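PDB 3L86: acetylglutamate kinase from Streptococcus mutans, which probably catalyses the ATP-dependent phosphorylation of N-acetyl-L-glutamate, an early step in the biosynthesis of arginine. Local coordinates for residues M35-I43 with W62-H73; N192-V202 with P248-A259. All blocks are in the same frame, centred on the assembly; numbering follows the deposited sequence.

Interaction 1 (M35-I43 with W62-H73)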
loop_
_atom_site.group_PDB
_atom_site.type_symbol
_atom_site.label_atom_id
_atom_site.label_comp_id
_atom_site.label_asym_id
_atom_site.label_seq_id
_atom_site.Cartn_x
_atom_site.Cartn_y
_atom_site.Cartn_z
ATOM N N MET A 35 -8.172 -16.362 13.466
ATOM C CA MET A 35 -7.171 -15.393 13.815
ATOM C C MET A 35 -5.788 -15.970 13.789
ATOM O O MET A 35 -5.338 -16.548 14.695
ATOM C CB MET A 35 -7.449 -14.756 15.176
ATOM N N LYS A 36 -5.110 -15.742 12.707
ATOM C CA LYS A 36 -3.665 -15.810 12.602
ATOM C C LYS A 36 -2.910 -14.680 13.414
ATOM O O LYS A 36 -1.715 -14.806 13.513
ATOM C CB LYS A 36 -3.152 -15.838 11.119
ATOM C CG LYS A 36 -2.927 -17.210 10.441
ATOM C CD LYS A 36 -2.439 -17.144 8.937
ATOM C CE LYS A 36 -0.960 -17.355 8.842
ATOM N NZ LYS A 36 -0.439 -17.602 7.507
ATOM N N ASP A 37 -3.570 -13.616 13.946
ATOM C CA ASP A 37 -2.843 -12.566 14.626
ATOM C C ASP A 37 -1.799 -11.953 13.679
ATOM O O ASP A 37 -0.663 -11.884 14.005
ATOM C CB ASP A 37 -2.199 -13.101 15.927
ATOM C CG ASP A 37 -2.124 -12.082 17.039
ATOM O OD1 ASP A 37 -2.861 -11.159 17.096
ATOM O OD2 ASP A 37 -1.283 -12.194 17.863
ATOM N N ILE A 38 -2.254 -11.532 12.500
ATOM C CA ILE A 38 -1.501 -10.888 11.423
ATOM C C ILE A 38 -2.369 -9.731 10.896
ATOM O O ILE A 38 -3.538 -9.973 10.486
ATOM C CB ILE A 38 -1.240 -11.841 10.220
ATOM C CG1 ILE A 38 -0.241 -12.928 10.620
ATOM C CG2 ILE A 38 -0.631 -11.078 9.058
ATOM C CD1 ILE A 38 0.260 -13.818 9.443
ATOM N N ILE A 39 -1.804 -8.512 10.903
ATOM C CA ILE A 39 -2.401 -7.343 10.223
ATOM C C ILE A 39 -1.408 -6.658 9.239
ATOM O O ILE A 39 -0.236 -6.387 9.578
ATOM C CB ILE A 39 -2.852 -6.300 11.262
ATOM C CG1 ILE A 39 -3.883 -6.918 12.233
ATOM C CG2 ILE A 39 -3.370 -4.996 10.596
ATOM C CD1 ILE A 39 -4.139 -5.960 13.450
ATOM N N VAL A 40 -1.874 -6.444 8.004
ATOM C CA VAL A 40 -1.132 -5.642 7.017
ATOM C C VAL A 40 -1.643 -4.178 7.058
ATOM O O VAL A 40 -2.855 -3.940 6.989
ATOM C CB VAL A 40 -1.243 -6.260 5.589
ATOM C CG1 VAL A 40 -0.570 -5.352 4.487
ATOM C CG2 VAL A 40 -0.606 -7.723 5.607
ATOM N N ILE A 41 -0.720 -3.230 7.247
ATOM C CA ILE A 41 -1.014 -1.774 7.208
ATOM C C ILE A 41 -0.375 -1.123 5.975
ATOM O O ILE A 41 0.853 -1.062 5.867
ATOM C CB ILE A 41 -0.501 -1.086 8.460
ATOM C CG1 ILE A 41 -1.174 -1.748 9.687
ATOM C CG2 ILE A 41 -0.773 0.471 8.455
ATOM C CD1 ILE A 41 -0.270 -1.955 10.873
ATOM N N LYS A 42 -1.209 -0.601 5.073
ATOM C CA LYS A 42 -0.718 0.151 3.912
ATOM C C LYS A 42 -0.850 1.662 4.207
ATOM O O LYS A 42 -1.900 2.149 4.645
ATOM C CB LYS A 42 -1.559 -0.262 2.698
ATOM C CG LYS A 42 -1.071 0.175 1.296
ATOM C CD LYS A 42 -0.987 1.685 1.088
ATOM C CE LYS A 42 -2.309 2.406 0.868
ATOM N NZ LYS A 42 -1.948 3.537 -0.143
ATOM N N ILE A 43 0.216 2.409 4.005
ATOM C CA ILE A 43 0.253 3.845 4.387
ATOM C C ILE A 43 0.439 4.687 3.102
ATOM O O ILE A 43 1.459 4.494 2.369
ATOM C CB ILE A 43 1.398 4.130 5.486
ATOM C CG1 ILE A 43 1.219 3.272 6.722
ATOM C CG2 ILE A 43 1.398 5.624 5.986
ATOM C CD1 ILE A 43 2.501 3.059 7.557
ATOM N N TRP A 62 0.504 -3.106 19.723
ATOM C CA TRP A 62 0.288 -4.372 18.981
ATOM C C TRP A 62 1.556 -5.244 18.942
ATOM O O TRP A 62 1.494 -6.494 19.082
ATOM C CB TRP A 62 -0.239 -4.154 17.529
ATOM C CG TRP A 62 -1.767 -3.885 17.373
ATOM C CD1 TRP A 62 -2.796 -4.309 18.208
ATOM C CD2 TRP A 62 -2.388 -3.149 16.307
ATOM N NE1 TRP A 62 -4.036 -3.861 17.701
ATOM C CE2 TRP A 62 -3.799 -3.152 16.542
ATOM C CE3 TRP A 62 -1.883 -2.504 15.149
ATOM C CZ2 TRP A 62 -4.694 -2.505 15.691
ATOM C CZ3 TRP A 62 -2.785 -1.857 14.303
ATOM C CH2 TRP A 62 -4.168 -1.898 14.549
ATOM N N GLN A 63 2.706 -4.633 18.658
ATOM C CA GLN A 63 3.951 -5.398 18.539
ATOM C C GLN A 63 4.298 -6.006 19.919
ATOM O O GLN A 63 4.599 -7.196 20.038
ATOM C CB GLN A 63 5.096 -4.480 18.075
ATOM C CG GLN A 63 6.497 -5.208 17.978
ATOM C CD GLN A 63 7.583 -4.314 17.374
ATOM O OE1 GLN A 63 7.974 -3.284 17.945
ATOM N NE2 GLN A 63 8.060 -4.700 16.205
ATOM N N ASP A 64 4.206 -5.222 20.978
ATOM C CA ASP A 64 4.416 -5.769 22.366
ATOM C C ASP A 64 3.425 -6.851 22.829
ATOM O O ASP A 64 3.741 -7.597 23.794
ATOM C CB ASP A 64 4.379 -4.615 23.393
ATOM C CG ASP A 64 5.564 -3.642 23.259
ATOM O OD1 ASP A 64 6.575 -3.966 22.619
ATOM O OD2 ASP A 64 5.509 -2.531 23.820
ATOM N N ALA A 65 2.212 -6.902 22.221
ATOM C CA ALA A 65 1.201 -7.923 22.529
ATOM C C ALA A 65 1.347 -9.130 21.634
ATOM O O ALA A 65 0.521 -10.058 21.676
ATOM C CB ALA A 65 -0.243 -7.327 22.408
ATOM N N GLY A 66 2.397 -9.141 20.798
ATOM C CA GLY A 66 2.651 -10.336 20.034
ATOM C C GLY A 66 2.035 -10.360 18.633
ATOM O O GLY A 66 2.108 -11.390 17.970
ATOM N N LYS A 67 1.368 -9.327 18.197
ATOM C CA LYS A 67 0.791 -9.294 16.874
ATOM C C LYS A 67 1.875 -9.276 15.756
ATOM O O LYS A 67 2.910 -8.716 15.952
ATOM C CB LYS A 67 -0.168 -8.127 16.777
ATOM C CG LYS A 67 -1.203 -8.239 15.720
ATOM C CD LYS A 67 -2.447 -7.453 15.977
ATOM C CE LYS A 67 -3.399 -8.018 16.990
ATOM N NZ LYS A 67 -3.977 -9.233 16.665
ATOM N N GLN A 68 1.652 -9.926 14.629
ATOM C CA GLN A 68 2.651 -9.837 13.536
ATOM C C GLN A 68 2.201 -8.779 12.537
ATOM O O GLN A 68 1.075 -8.863 12.020
ATOM C CB GLN A 68 2.771 -11.205 12.821
ATOM C CG GLN A 68 3.145 -12.373 13.827
ATOM C CD GLN A 68 2.833 -13.727 13.187
ATOM O OE1 GLN A 68 3.588 -14.190 12.348
ATOM N NE2 GLN A 68 1.677 -14.312 13.515
ATOM N N LEU A 69 3.078 -7.818 12.248
ATOM C CA LEU A 69 2.673 -6.634 11.488
ATOM C C LEU A 69 3.561 -6.518 10.240
ATOM O O LEU A 69 4.776 -6.743 10.330
ATOM C CB LEU A 69 2.797 -5.367 12.365
ATOM C CG LEU A 69 1.641 -4.675 13.111
ATOM C CD1 LEU A 69 0.374 -5.460 13.418
ATOM C CD2 LEU A 69 2.051 -3.760 14.301
ATOM N N VAL A 70 2.955 -6.198 9.085
ATOM C CA VAL A 70 3.745 -5.906 7.860
ATOM C C VAL A 70 3.250 -4.565 7.346
ATOM O O VAL A 70 2.038 -4.370 7.297
ATOM C CB VAL A 70 3.554 -7.001 6.749
ATOM C CG1 VAL A 70 4.251 -6.589 5.463
ATOM C CG2 VAL A 70 4.104 -8.409 7.239
ATOM N N ILE A 71 4.165 -3.638 7.012
ATOM C CA ILE A 71 3.839 -2.312 6.491
ATOM C C ILE A 71 4.246 -2.166 4.991
ATOM O O ILE A 71 5.394 -2.503 4.586
ATOM C CB ILE A 71 4.481 -1.159 7.341
ATOM C CG1 ILE A 71 3.783 -1.006 8.707
ATOM C CG2 ILE A 71 4.502 0.258 6.564
ATOM C CD1 ILE A 71 4.567 -0.089 9.701
ATOM N N VAL A 72 3.277 -1.736 4.171
ATOM C CA VAL A 72 3.433 -1.400 2.744
ATOM C C VAL A 72 3.118 0.114 2.678
ATOM O O VAL A 72 2.339 0.610 3.491
ATOM C CB VAL A 72 2.439 -2.209 1.858
ATOM C CG1 VAL A 72 2.409 -1.711 0.366
ATOM C CG2 VAL A 72 2.730 -3.786 2.002
ATOM N N HIS A 73 3.821 0.837 1.793
ATOM C CA HIS A 73 3.629 2.257 1.598
ATOM C C HIS A 73 3.797 2.669 0.108
ATOM O O HIS A 73 4.563 1.992 -0.689
ATOM C CB HIS A 73 4.566 3.080 2.501
ATOM C CG HIS A 73 5.990 3.144 2.032
ATOM N ND1 HIS A 73 6.419 4.039 1.054
ATOM C CD2 HIS A 73 7.096 2.482 2.454
ATOM C CE1 HIS A 73 7.723 3.887 0.871
ATOM N NE2 HIS A 73 8.161 2.970 1.728
HETATM O O HOH W 1 -1.810 -9.947 19.776
#
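I39 and I41 lie beside L69 and I71 on neighbouring parallel strands, 38-43 and 68-73, and touch W62 of the helix that connects them: a beta-alpha-beta unit of the amino acid kinase fold. The strand axes run 22° apart and 4.5 Å from each other at closest.

The ladder of backbone bonds has the alternation of parallel strands. I39, I41 and I43 each donate to the second strand, and Q68, V70 and V72 donate to D37, I39 and I41. I43 N to V72 O is the shortest, at 2.8 Å. Between these rungs CA-H...O contacts fill in, such as K42 CA to V72 O.

Apolar packing differs on the two faces. V40, K42 and V72 turn to helix 193-203, where V40 meets V200 and V72 meets L196, while V70 packs on L204 just beyond. On the other face I39, I41 and L69 meet helix 53-64. With CG1 anti to its carbonyl carbon (chi1 -59°) and an extended chain beyond, I39 carries CD1 over the indole of W62, a CH-pi contact 4.1 Å from the centroid of the six-membered ring. K67 CD lies over the same ring face and presses on I39 CD1 at 3.4 Å, a tight fit. I43 CD1 reaches I71 CG2 at 3.6 Å.

The turn between helix and strand is a Schellman motif ending at G66, whose positive phi releases the chain toward K67. At the start of the ladder D37 O takes Q68 N at 3.1 Å and, weakly, the same residue's NE2 at 3.4 Å, while I38 CG1 rests against that amide.

Interaction 2 (N192-V202 with P248-A259). With NLG (N-acetyl-L-glutamate), chain C; ADP (adenosine-5'-diphosphate), chain B.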
loop_
_atom_site.group_PDB
_atom_site.type_symbol
_atom_site.label_atom_id
_atom_site.label_comp_id
_atom_site.label_asym_id
_atom_site.label_seq_id
_atom_site.Cartn_x
_atom_site.Cartn_y
_atom_site.Cartn_z
ATOM N N ASN A 192 1.334 0.205 -8.272
ATOM C CA ASN A 192 0.352 0.987 -7.456
ATOM C C ASN A 192 0.355 0.404 -6.003
ATOM O O ASN A 192 0.317 -0.825 -5.861
ATOM C CB ASN A 192 -1.061 0.843 -8.049
ATOM C CG ASN A 192 -2.143 1.357 -7.108
ATOM O OD1 ASN A 192 -2.821 0.579 -6.427
ATOM N ND2 ASN A 192 -2.310 2.662 -7.057
ATOM N N ALA A 193 0.411 1.239 -4.951
ATOM C CA ALA A 193 0.622 0.676 -3.575
ATOM C C ALA A 193 -0.521 -0.182 -3.094
ATOM O O ALA A 193 -0.296 -1.108 -2.323
ATOM C CB ALA A 193 0.967 1.768 -2.490
ATOM N N ASP A 194 -1.749 0.145 -3.503
ATOM C CA ASP A 194 -2.948 -0.659 -3.176
ATOM C C ASP A 194 -2.893 -2.087 -3.753
ATOM O O ASP A 194 -3.310 -3.041 -3.099
ATOM C CB ASP A 194 -4.245 0.050 -3.664
ATOM C CG ASP A 194 -4.365 1.517 -3.107
ATOM O OD1 ASP A 194 -4.260 1.713 -1.882
ATOM O OD2 ASP A 194 -4.501 2.473 -3.903
ATOM N N TYR A 195 -2.407 -2.214 -4.979
ATOM C CA TYR A 195 -2.218 -3.513 -5.613
ATOM C C TYR A 195 -1.215 -4.350 -4.789
ATOM O O TYR A 195 -1.403 -5.576 -4.564
ATOM C CB TYR A 195 -1.633 -3.296 -7.042
ATOM C CG TYR A 195 -2.605 -2.775 -8.151
ATOM C CD1 TYR A 195 -3.819 -2.137 -7.851
ATOM C CD2 TYR A 195 -2.279 -2.957 -9.520
ATOM C CE1 TYR A 195 -4.701 -1.669 -8.919
ATOM C CE2 TYR A 195 -3.119 -2.504 -10.573
ATOM C CZ TYR A 195 -4.311 -1.860 -10.268
ATOM O OH TYR A 195 -5.112 -1.454 -11.329
ATOM N N LEU A 196 -0.097 -3.733 -4.418
ATOM C CA LEU A 196 0.906 -4.460 -3.603
ATOM C C LEU A 196 0.341 -4.932 -2.226
ATOM O O LEU A 196 0.616 -6.061 -1.790
ATOM C CB LEU A 196 2.184 -3.640 -3.367
ATOM C CG LEU A 196 3.264 -4.417 -2.532
ATOM C CD1 LEU A 196 3.550 -5.831 -3.158
ATOM C CD2 LEU A 196 4.586 -3.671 -2.403
ATOM N N ALA A 197 -0.377 -4.043 -1.532
ATOM C CA ALA A 197 -1.075 -4.366 -0.295
ATOM C C ALA A 197 -2.014 -5.581 -0.409
ATOM O O ALA A 197 -2.007 -6.414 0.505
ATOM C CB ALA A 197 -1.896 -3.124 0.161
ATOM N N THR A 198 -2.853 -5.647 -1.473
ATOM C CA THR A 198 -3.730 -6.857 -1.723
ATOM C C THR A 198 -2.899 -8.154 -1.822
ATOM O O THR A 198 -3.219 -9.158 -1.222
ATOM C CB THR A 198 -4.585 -6.803 -3.083
ATOM O OG1 THR A 198 -5.320 -5.580 -3.169
ATOM C CG2 THR A 198 -5.582 -7.949 -3.123
ATOM N N ALA A 199 -1.844 -8.128 -2.612
ATOM C CA ALA A 199 -1.018 -9.314 -2.820
ATOM C C ALA A 199 -0.353 -9.804 -1.524
ATOM O O ALA A 199 -0.322 -11.017 -1.201
ATOM C CB ALA A 199 0.047 -8.975 -3.893
ATOM N N VAL A 200 0.153 -8.843 -0.749
ATOM C CA VAL A 200 0.783 -9.157 0.507
ATOM C C VAL A 200 -0.220 -9.723 1.518
ATOM O O VAL A 200 0.055 -10.808 2.141
ATOM C CB VAL A 200 1.474 -7.912 1.090
ATOM C CG1 VAL A 200 2.018 -8.201 2.480
ATOM C CG2 VAL A 200 2.596 -7.401 0.076
ATOM N N ALA A 201 -1.362 -9.029 1.692
ATOM C CA ALA A 201 -2.430 -9.496 2.644
ATOM C C ALA A 201 -2.942 -10.922 2.287
ATOM O O ALA A 201 -3.162 -11.804 3.167
ATOM C CB ALA A 201 -3.623 -8.460 2.644
ATOM N N VAL A 202 -3.178 -11.138 0.988
ATOM C CA VAL A 202 -3.651 -12.439 0.504
ATOM C C VAL A 202 -2.575 -13.534 0.688
ATOM O O VAL A 202 -2.865 -14.600 1.253
ATOM C CB VAL A 202 -4.197 -12.372 -0.953
ATOM C CG1 VAL A 202 -4.601 -13.812 -1.430
ATOM C CG2 VAL A 202 -5.323 -11.372 -1.021
ATOM N N PRO A 248 -8.321 2.459 -7.675
ATOM C CA PRO A 248 -7.473 1.300 -7.255
ATOM C C PRO A 248 -7.614 0.946 -5.764
ATOM O O PRO A 248 -7.588 -0.245 -5.414
ATOM C CB PRO A 248 -6.044 1.742 -7.641
ATOM C CG PRO A 248 -6.164 3.293 -7.791
ATOM C CD PRO A 248 -7.542 3.603 -8.185
ATOM N N LYS A 249 -7.810 1.937 -4.868
ATOM C CA LYS A 249 -8.033 1.619 -3.406
ATOM C C LYS A 249 -9.229 0.694 -3.116
ATOM O O LYS A 249 -9.101 -0.310 -2.398
ATOM C CB LYS A 249 -8.103 2.925 -2.542
ATOM C CG LYS A 249 -7.686 2.794 -1.059
ATOM C CD LYS A 249 -7.617 4.206 -0.329
ATOM C CE LYS A 249 -6.726 5.132 -1.174
ATOM N NZ LYS A 249 -5.254 4.588 -1.088
ATOM N N ILE A 250 -10.406 1.021 -3.665
ATOM C CA ILE A 250 -11.618 0.245 -3.399
ATOM C C ILE A 250 -11.622 -1.091 -4.184
ATOM O O ILE A 250 -12.192 -2.041 -3.694
ATOM C CB ILE A 250 -12.957 1.026 -3.726
ATOM C CG1 ILE A 250 -14.152 0.374 -3.060
ATOM C CG2 ILE A 250 -13.271 1.075 -5.206
ATOM C CD1 ILE A 250 -14.162 0.576 -1.609
ATOM N N GLU A 251 -10.997 -1.170 -5.355
ATOM C CA GLU A 251 -10.829 -2.482 -6.053
ATOM C C GLU A 251 -9.912 -3.443 -5.273
ATOM O O GLU A 251 -10.193 -4.665 -5.158
ATOM C CB GLU A 251 -10.268 -2.307 -7.478
ATOM C CG GLU A 251 -11.309 -1.709 -8.476
ATOM C CD GLU A 251 -10.739 -1.393 -9.839
ATOM O OE1 GLU A 251 -9.523 -1.244 -10.012
ATOM O OE2 GLU A 251 -11.537 -1.275 -10.782
ATOM N N SER A 252 -8.791 -2.919 -4.758
ATOM C CA SER A 252 -7.910 -3.747 -3.882
ATOM C C SER A 252 -8.678 -4.257 -2.630
ATOM O O SER A 252 -8.605 -5.459 -2.260
ATOM C CB SER A 252 -6.649 -2.927 -3.520
ATOM O OG SER A 252 -5.928 -2.645 -4.740
ATOM N N ALA A 253 -9.456 -3.376 -1.992
ATOM C CA ALA A 253 -10.272 -3.800 -0.848
ATOM C C ALA A 253 -11.201 -4.993 -1.207
ATOM O O ALA A 253 -11.286 -5.977 -0.458
ATOM C CB ALA A 253 -11.121 -2.613 -0.287
ATOM N N ALA A 254 -11.894 -4.897 -2.350
ATOM C CA ALA A 254 -12.826 -5.946 -2.767
ATOM C C ALA A 254 -12.153 -7.289 -3.096
ATOM O O ALA A 254 -12.678 -8.343 -2.736
ATOM C CB ALA A 254 -13.666 -5.463 -3.987
ATOM N N LYS A 255 -11.016 -7.241 -3.779
ATOM C CA LYS A 255 -10.202 -8.415 -4.175
ATOM C C LYS A 255 -9.635 -9.157 -2.931
ATOM O O LYS A 255 -9.580 -10.405 -2.897
ATOM C CB LYS A 255 -9.114 -7.921 -5.126
ATOM C CG LYS A 255 -8.035 -8.892 -5.540
ATOM C CD LYS A 255 -7.472 -8.506 -6.901
ATOM C CE LYS A 255 -6.041 -9.027 -7.077
ATOM N NZ LYS A 255 -5.648 -9.187 -8.547
ATOM N N THR A 256 -9.288 -8.379 -1.889
ATOM C CA THR A 256 -8.775 -8.872 -0.583
ATOM C C THR A 256 -9.803 -9.681 0.219
ATOM O O THR A 256 -9.508 -10.828 0.612
ATOM C CB THR A 256 -8.187 -7.651 0.272
ATOM O OG1 THR A 256 -7.137 -7.073 -0.492
ATOM C CG2 THR A 256 -7.587 -8.041 1.667
ATOM N N VAL A 257 -11.007 -9.121 0.447
ATOM C CA VAL A 257 -12.060 -9.852 1.143
ATOM C C VAL A 257 -12.610 -11.059 0.334
ATOM O O VAL A 257 -13.013 -12.087 0.903
ATOM C CB VAL A 257 -13.226 -8.906 1.646
ATOM C CG1 VAL A 257 -12.665 -7.792 2.574
ATOM C CG2 VAL A 257 -14.020 -8.325 0.465
ATOM N N ALA A 258 -12.648 -10.909 -0.975
ATOM C CA ALA A 258 -13.047 -11.979 -1.884
ATOM C C ALA A 258 -12.109 -13.204 -1.787
ATOM O O ALA A 258 -12.511 -14.326 -2.100
ATOM C CB ALA A 258 -13.143 -11.449 -3.353
ATOM N N ALA A 259 -10.897 -13.007 -1.277
ATOM C CA ALA A 259 -9.928 -14.084 -1.244
ATOM C C ALA A 259 -9.830 -14.647 0.176
ATOM O O ALA A 259 -9.001 -15.537 0.467
ATOM C CB ALA A 259 -8.586 -13.625 -1.781
HETATM C CA NLG C . 2.029 4.296 -8.206
HETATM C C NLG C . 1.594 3.815 -9.470
HETATM O OXT NLG C . 0.779 4.379 -10.208
HETATM O O NLG C . 1.747 2.819 -10.076
HETATM C CB NLG C . 2.964 4.030 -7.012
HETATM C CG NLG C . 2.885 4.899 -5.690
HETATM C CD NLG C . 1.588 5.029 -4.784
HETATM O OE1 NLG C . 0.717 4.227 -4.960
HETATM O OE2 NLG C . 1.404 5.918 -3.936
HETATM C C7 NLG C . 2.365 6.614 -8.357
HETATM C C8 NLG C . 1.977 7.663 -7.901
HETATM O O7 NLG C . 3.238 6.440 -9.172
HETATM N N2 NLG C . 1.835 5.508 -7.999
HETATM P PB ADP B . -3.256 7.637 -1.284
HETATM O O1B ADP B . -3.257 6.373 -2.094
HETATM O O2B ADP B . -3.633 7.463 0.194
HETATM O O3B ADP B . -1.961 8.360 -1.415
HETATM P PA ADP B . -5.007 8.779 -3.409
HETATM O O1A ADP B . -5.116 10.243 -3.814
HETATM O O2A ADP B . -4.328 7.854 -4.379
HETATM O O3A ADP B . -4.373 8.649 -1.888
HETATM O "O5'" ADP B . -6.537 8.326 -3.156
HETATM C "C5'" ADP B . -7.326 9.045 -2.174
HETATM C "C4'" ADP B . -8.167 10.133 -2.905
HETATM O "O4'" ADP B . -9.218 9.603 -3.740
HETATM C "C3'" ADP B . -8.898 11.104 -1.965
HETATM O "O3'" ADP B . -7.959 12.079 -1.522
HETATM C "C2'" ADP B . -9.930 11.755 -2.876
HETATM O "O2'" ADP B . -9.300 12.891 -3.457
HETATM C "C1'" ADP B . -10.090 10.754 -4.019
HETATM N N9 ADP B . -11.492 10.265 -4.107
HETATM C C8 ADP B . -12.157 10.115 -5.289
HETATM N N7 ADP B . -13.399 9.614 -5.053
HETATM C C5 ADP B . -13.528 9.477 -3.710
HETATM C C6 ADP B . -14.578 9.052 -2.789
HETATM N N6 ADP B . -15.764 8.581 -3.259
HETATM N N1 ADP B . -14.315 9.032 -1.453
HETATM C C2 ADP B . -13.156 9.445 -0.964
HETATM N N3 ADP B . -12.153 9.855 -1.740
HETATM C C4 ADP B . -12.278 9.911 -3.099
#
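The ring of Y195 leans across P248, with CE1 3.9 Å from P248 CB, and N192 CB sits over one ring face, offset toward the rim. The side chain of N192 crosses the proline at about a right angle, with N192 OD1 3.6 Å from P248 CB. With CG anti to the backbone N (chi1 168°), N192, the N-cap residue of helix 193-203, accepts from Y195 N through OD1. The D194 carboxylate receives K249 NZ on the syn side of OD1, 16° out of its plane, in a 3.1 Å salt bridge; that ammonium also donates to ADP O1B at 2.9 Å. A193 N, in the first turn of helix 193-203, donates to NLG OE1, while K249 of the other helix reaches ADP.

Further along, hydroxyls mark the interface. T198 OG1, S252 OG and T256 OG1 bond back to the carbonyls of D194, P248 and S252, and T198 OG1 nudges S252 CB at 3.0 Å. V202 CG1 touches A259 CB at the far end.

The helices run nearly parallel, 9° apart with axes 8.7 Å from each other, side by side on the central sheet: D194, K249 and T256 rest on strand 208-212, A253 and V257 on strand 263-267.

Interaction 1 closes before interaction 2 opens along the chain, and their centres lie 16 Å apart. Strands 38-43 and 68-73 belong to the main sheet, which continues from 38-43 through 208-212 to 263-267, and helices 193-203 and 246-258 pack on it. The interactions meet at the C-terminal end of strand 38-43. There K42 CG packs on A197 CB, and K42 NZ makes a long, weak ion pair of 3.4 Å with D194 OD1. K42 NZ and K249 NZ lie 3.6 Å apart near the phosphates of ADP; both are predicted transition state stabilisers, so sheet and helices together build the probable phosphoryl-transfer site.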